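PDB 7AGM: N-acetylmuramoyl-L-alanine amidase from Mycolicibacterium smegmatis, which probably cleaves the amide bond between N-acetylmuramic acid and the L-alanine of the stem peptide in peptidoglycan, as a zinc-dependent cell-wall amidase. Local coordinates for residues P100-S105 and A213-S218; H107-P112 and L180-N185. One frame throughout, in Å; residues are numbered along the deposited sequence.

Interaction 1 (P100-S105 and A213-S218); sequences PHAIVS and AGFLGS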
loop_
_atom_site.group_PDB
_atom_site.type_symbol
_atom_site.label_atom_id
_atom_site.label_comp_id
_atom_site.label_asym_id
_atom_site.label_seq_id
_atom_site.Cartn_x
_atom_site.Cartn_y
_atom_site.Cartn_z
ATOM N N PRO A 100 6.540 4.608 13.200
ATOM C CA PRO A 100 5.351 3.782 13.414
ATOM C C PRO A 100 5.706 2.320 13.632
ATOM O O PRO A 100 6.822 1.864 13.367
ATOM C CB PRO A 100 4.589 3.945 12.094
ATOM C CG PRO A 100 5.665 4.130 11.088
ATOM C CD PRO A 100 6.763 4.892 11.771
ATOM N N HIS A 101 4.704 1.577 14.106
ATOM C CA HIS A 101 4.829 0.129 14.198
ATOM C C HIS A 101 4.572 -0.571 12.870
ATOM O O HIS A 101 5.036 -1.700 12.677
ATOM C CB HIS A 101 3.887 -0.403 15.275
ATOM C CG HIS A 101 4.170 0.164 16.623
ATOM N ND1 HIS A 101 3.489 1.246 17.135
ATOM C CD2 HIS A 101 5.115 -0.158 17.537
ATOM C CE1 HIS A 101 3.977 1.542 18.328
ATOM N NE2 HIS A 101 4.964 0.704 18.595
ATOM N N ALA A 102 3.825 0.057 11.966
ATOM C CA ALA A 102 3.560 -0.527 10.661
ATOM C C ALA A 102 3.257 0.590 9.680
ATOM O O ALA A 102 2.630 1.590 10.042
ATOM C CB ALA A 102 2.368 -1.494 10.702
ATOM N N ILE A 103 3.704 0.404 8.442
ATOM C CA ILE A 103 3.419 1.302 7.330
ATOM C C ILE A 103 2.781 0.477 6.225
ATOM O O ILE A 103 3.310 -0.575 5.853
ATOM C CB ILE A 103 4.708 1.964 6.815
ATOM C CG1 ILE A 103 5.410 2.726 7.947
ATOM C CG2 ILE A 103 4.416 2.831 5.599
ATOM C CD1 ILE A 103 6.910 3.022 7.655
ATOM N N VAL A 104 1.655 0.942 5.694
ATOM C CA VAL A 104 1.024 0.274 4.555
ATOM C C VAL A 104 0.747 1.303 3.471
ATOM O O VAL A 104 0.026 2.279 3.711
ATOM C CB VAL A 104 -0.268 -0.477 4.931
ATOM C CG1 VAL A 104 -0.843 -1.187 3.702
ATOM C CG2 VAL A 104 -0.013 -1.467 6.056
ATOM N N SER A 105 1.288 1.067 2.275
ATOM C CA SER A 105 0.952 1.847 1.096
ATOM C C SER A 105 -0.019 1.027 0.261
ATOM O O SER A 105 0.173 -0.178 0.087
ATOM C CB SER A 105 2.218 2.167 0.304
ATOM O OG SER A 105 1.918 2.907 -0.863
ATOM N N ALA A 213 -3.740 -5.867 11.653
ATOM C CA ALA A 213 -3.988 -6.269 13.034
ATOM C C ALA A 213 -3.212 -7.530 13.390
ATOM O O ALA A 213 -2.667 -7.640 14.499
ATOM C CB ALA A 213 -5.484 -6.476 13.260
ATOM N N GLY A 214 -3.144 -8.489 12.462
ATOM C CA GLY A 214 -2.385 -9.702 12.718
ATOM C C GLY A 214 -0.907 -9.424 12.910
ATOM O O GLY A 214 -0.269 -9.989 13.806
ATOM N N PHE A 215 -0.346 -8.535 12.087
ATOM C CA PHE A 215 1.060 -8.180 12.244
ATOM C C PHE A 215 1.298 -7.419 13.545
ATOM O O PHE A 215 2.248 -7.714 14.278
ATOM C CB PHE A 215 1.557 -7.368 11.045
ATOM C CG PHE A 215 2.976 -6.879 11.206
ATOM C CD1 PHE A 215 4.036 -7.776 11.197
ATOM C CD2 PHE A 215 3.248 -5.527 11.383
ATOM C CE1 PHE A 215 5.348 -7.336 11.351
ATOM C CE2 PHE A 215 4.558 -5.079 11.531
ATOM C CZ PHE A 215 5.610 -5.993 11.519
ATOM N N LEU A 216 0.457 -6.417 13.840
ATOM C CA LEU A 216 0.629 -5.668 15.084
ATOM C C LEU A 216 0.575 -6.591 16.293
ATOM O O LEU A 216 1.374 -6.452 17.227
ATOM C CB LEU A 216 -0.445 -4.583 15.199
ATOM C CG LEU A 216 -0.356 -3.408 14.220
ATOM C CD1 LEU A 216 -1.545 -2.487 14.479
ATOM C CD2 LEU A 216 0.959 -2.646 14.346
ATOM N N GLY A 217 -0.357 -7.547 16.287
ATOM C CA GLY A 217 -0.464 -8.474 17.402
ATOM C C GLY A 217 0.755 -9.365 17.539
ATOM O O GLY A 217 1.170 -9.693 18.654
ATOM N N SER A 218 1.343 -9.771 16.412
ATOM C CA SER A 218 2.543 -10.596 16.456
ATOM C C SER A 218 3.716 -9.839 17.061
ATOM O O SER A 218 4.579 -10.448 17.706
ATOM C CB SER A 218 2.900 -11.061 15.045
ATOM O OG SER A 218 3.584 -10.032 14.343
#

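Interaction 2 (H107-P112 and L180-N185); sequences HADGGP and LVECGN. With ZN (zinc ion), chain C.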
loop_
_atom_site.group_PDB
_atom_site.type_symbol
_atom_site.label_atom_id
_atom_site.label_comp_id
_atom_site.label_asym_id
_atom_site.label_seq_id
_atom_site.Cartn_x
_atom_site.Cartn_y
_atom_site.Cartn_z
ATOM N N HIS A 107 -2.222 0.493 -3.258
ATOM C CA HIS A 107 -2.120 0.769 -4.682
ATOM C C HIS A 107 -3.033 -0.166 -5.454
ATOM O O HIS A 107 -3.588 -1.131 -4.913
ATOM C CB HIS A 107 -0.690 0.574 -5.196
ATOM C CG HIS A 107 0.213 1.710 -4.854
ATOM N ND1 HIS A 107 0.599 2.651 -5.781
ATOM C CD2 HIS A 107 0.790 2.068 -3.682
ATOM C CE1 HIS A 107 1.378 3.542 -5.195
ATOM N NE2 HIS A 107 1.512 3.210 -3.922
ATOM N N ALA A 108 -3.150 0.118 -6.750
ATOM C CA ALA A 108 -3.735 -0.805 -7.711
ATOM C C ALA A 108 -2.891 -0.786 -8.975
ATOM O O ALA A 108 -2.293 0.235 -9.326
ATOM C CB ALA A 108 -5.190 -0.461 -8.052
ATOM N N ASP A 109 -2.861 -1.922 -9.660
ATOM C CA ASP A 109 -1.873 -2.205 -10.683
ATOM C C ASP A 109 -2.474 -2.124 -12.079
ATOM O O ASP A 109 -3.696 -2.132 -12.269
ATOM C CB ASP A 109 -1.323 -3.618 -10.470
ATOM C CG ASP A 109 0.033 -3.822 -11.093
ATOM O OD1 ASP A 109 0.717 -2.820 -11.412
ATOM O OD2 ASP A 109 0.406 -4.999 -11.261
ATOM N N GLY A 110 -1.584 -2.046 -13.061
ATOM C CA GLY A 110 -1.949 -2.215 -14.451
ATOM C C GLY A 110 -1.163 -3.347 -15.076
ATOM O O GLY A 110 0.048 -3.227 -15.281
ATOM N N GLY A 111 -1.832 -4.462 -15.357
ATOM C CA GLY A 111 -1.195 -5.604 -15.968
ATOM C C GLY A 111 -2.028 -6.157 -17.106
ATOM O O GLY A 111 -3.038 -5.561 -17.506
ATOM N N PRO A 112 -1.629 -7.303 -17.650
ATOM C CA PRO A 112 -2.401 -7.918 -18.737
ATOM C C PRO A 112 -3.835 -8.153 -18.303
ATOM O O PRO A 112 -4.085 -8.617 -17.180
ATOM C CB PRO A 112 -1.670 -9.249 -18.985
ATOM C CG PRO A 112 -0.876 -9.495 -17.746
ATOM C CD PRO A 112 -0.486 -8.139 -17.247
ATOM N N LEU A 180 3.771 -2.702 0.694
ATOM C CA LEU A 180 2.931 -2.031 -0.292
ATOM C C LEU A 180 1.992 -3.074 -0.878
ATOM O O LEU A 180 2.445 -4.100 -1.393
ATOM C CB LEU A 180 3.797 -1.368 -1.369
ATOM C CG LEU A 180 3.070 -0.508 -2.417
ATOM C CD1 LEU A 180 4.043 0.450 -3.089
ATOM C CD2 LEU A 180 2.346 -1.332 -3.485
ATOM N N VAL A 181 0.687 -2.835 -0.770
ATOM C CA VAL A 181 -0.317 -3.779 -1.247
ATOM C C VAL A 181 -0.830 -3.285 -2.595
ATOM O O VAL A 181 -1.452 -2.215 -2.676
ATOM C CB VAL A 181 -1.475 -3.940 -0.249
ATOM C CG1 VAL A 181 -2.538 -4.885 -0.828
ATOM C CG2 VAL A 181 -0.978 -4.419 1.107
ATOM N N GLU A 182 -0.558 -4.047 -3.656
ATOM C CA GLU A 182 -1.233 -3.873 -4.940
ATOM C C GLU A 182 -2.486 -4.747 -4.889
ATOM O O GLU A 182 -2.393 -5.980 -4.927
ATOM C CB GLU A 182 -0.318 -4.265 -6.105
ATOM C CG GLU A 182 0.834 -3.309 -6.373
ATOM C CD GLU A 182 0.422 -2.057 -7.114
ATOM O OE1 GLU A 182 -0.784 -1.910 -7.395
ATOM O OE2 GLU A 182 1.304 -1.220 -7.422
ATOM N N CYS A 183 -3.658 -4.110 -4.767
ATOM C CA CYS A 183 -4.884 -4.848 -4.465
ATOM C C CYS A 183 -5.349 -5.705 -5.631
ATOM O O CYS A 183 -5.949 -6.767 -5.416
ATOM C CB CYS A 183 -5.997 -3.877 -4.070
ATOM S SG CYS A 183 -5.672 -3.028 -2.507
ATOM N N GLY A 184 -5.092 -5.265 -6.858
ATOM C CA GLY A 184 -5.595 -5.959 -8.030
ATOM C C GLY A 184 -5.163 -5.230 -9.280
ATOM O O GLY A 184 -4.435 -4.234 -9.225
ATOM N N ASN A 185 -5.644 -5.735 -10.414
ATOM C CA ASN A 185 -5.309 -5.200 -11.729
ATOM C C ASN A 185 -6.500 -4.378 -12.227
ATOM O O ASN A 185 -7.566 -4.932 -12.513
ATOM C CB ASN A 185 -5.021 -6.360 -12.678
ATOM C CG ASN A 185 -4.698 -5.906 -14.090
ATOM O OD1 ASN A 185 -4.542 -4.714 -14.355
ATOM N ND2 ASN A 185 -4.570 -6.872 -15.005
HETATM ZN ZN ZN C . 0.205 2.828 -7.774
HETATM O O HOH W 1 0.292 0.908 -8.557
HETATM O O HOH W 2 2.473 -1.768 -9.785
HETATM O O HOH W 3 0.662 2.863 -9.869
HETATM O O HOH W 4 2.395 2.822 -8.187
#

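Interaction 1 (P100-S105 and A213-S218)
The packing of a helix onto a central beta sheet, the layered alpha/beta design of zinc amidases, is seen here at one small point: Phe215 and Leu216 of the C-terminal helix 198-219 meet His101 and Ala102, where the chain enters strand 102-109. Only 136 Å² is buried between the two segments, and the contact is carried by one strand residue, the turn residue before it and two successive helix residues. Leu216 uses a single branch. With CG anti to its carbonyl carbon (chi1 -69°), CD2 is carried toward the strand, where it lies 3.8 Å from CB of His101 and 4.1 Å from CB of Ala102. Leu216 also touches Val11 of the adjacent strand 10-15 and Ile6, so this one side chain spans the start of two strands. Phe215 comes in differently. Its CG is anti to the backbone N (chi1 175°), and the ring offers its edge: CD2 stands 4.2 Å from the methyl CB of Ala102, while CE2 lies 3.6 Å from the carbonyl O of His101, both partners near the ring plane. The slightly positive C-H edge would suit a carbonyl oxygen. The ring stacks with Phe138 of helix 134-148, which itself touches Ala102, so the small alanine methyl receives side chains from two helices. His101 contributes its CB alone; the imidazole swings away from the helix, and its ND1 accepts a hydrogen bond from Ile10 N, tying the turn to strand 10-15. Three residues on from Phe215, Ser218 is exposed, and its OG donates a hydrogen bond of 2.7 Å back to Phe215 O.

Interaction 2 (H107-P112 and L180-N185)
His107 and Glu182 face each other on neighbouring parallel strands, and the backbone bonds around them set the frame. His107 N donates to Val181 O (2.9 Å), Cys183 N to His107 O, and Asp109 N to Gly184 O (2.8 Å). Between the His107-Glu182 and Asp109-Asn185 pairs the register slips by one residue, a beta bulge in which Cys183 and Gly184 both lie opposite Ala108.

Metal bonds come next. His107 ND1 holds the zinc ion at 2.0 Å, and three waters, His17 and Glu52 complete six ligands. This is the zinc site of the Amidase_3 family, built at the C-terminal ends of parallel strands; one of the metal-bound waters is probably the nucleophile, as expected of a zinc amidase. Glu52 OE2, itself on the metal, also accepts a hydrogen bond from Ala108 N.

Water-mediated bonds bring in Glu182. Its chain bends at chi2 (-78°), laying the carboxylate beside His107, with Glu182 OE1 3.3 Å from His107 CB. OE2 accepts hydrogen bonds from zinc-bound water 1 (2.6 Å) and from water 2, which also donates to Asp109 OD1. Water 1 has its other acceptor in Ala108 O, so both hydrogens of water 1 are donated, which would fix its orientation on the metal. The other oxygen of Asp109, OD2, is hydrogen-bonded to Tyr156 OH.

The main apolar contact is made by Leu180, whose side chain crosses that of His107 at about a right angle; CG lies 3.7 Å from CD2 of the imidazole.

Past the end of strand 107-109, the Asn185 side-chain amide takes over the hydrogen bonding. Gly111 N donates to Asn185 OD1 (2.9 Å), approaching from above the amide plane, while Asn185 ND2 returns a weak bond to Gly111 O and a second bond to Gly115 O.

In the fold
From the N terminus the chain lays down strand 10-15, supplies His17 and Glu52 for the metal, and then enters strand 102-109, which serves both contacts. Its start waits for the C-terminal helix, so interaction 1 closes a loop of 107 residues; its end pairs sooner with strand 178-185, and interaction 2 closes a shorter loop of 67 residues lying wholly within the first. Their centres are 20 Å apart, on opposite sides of the chain's centre. They meet where Val181 N probably hydrogen-bonds to Ser105 O. A single central strand thus joins the helix layer at its entrance to the zinc site at its exit.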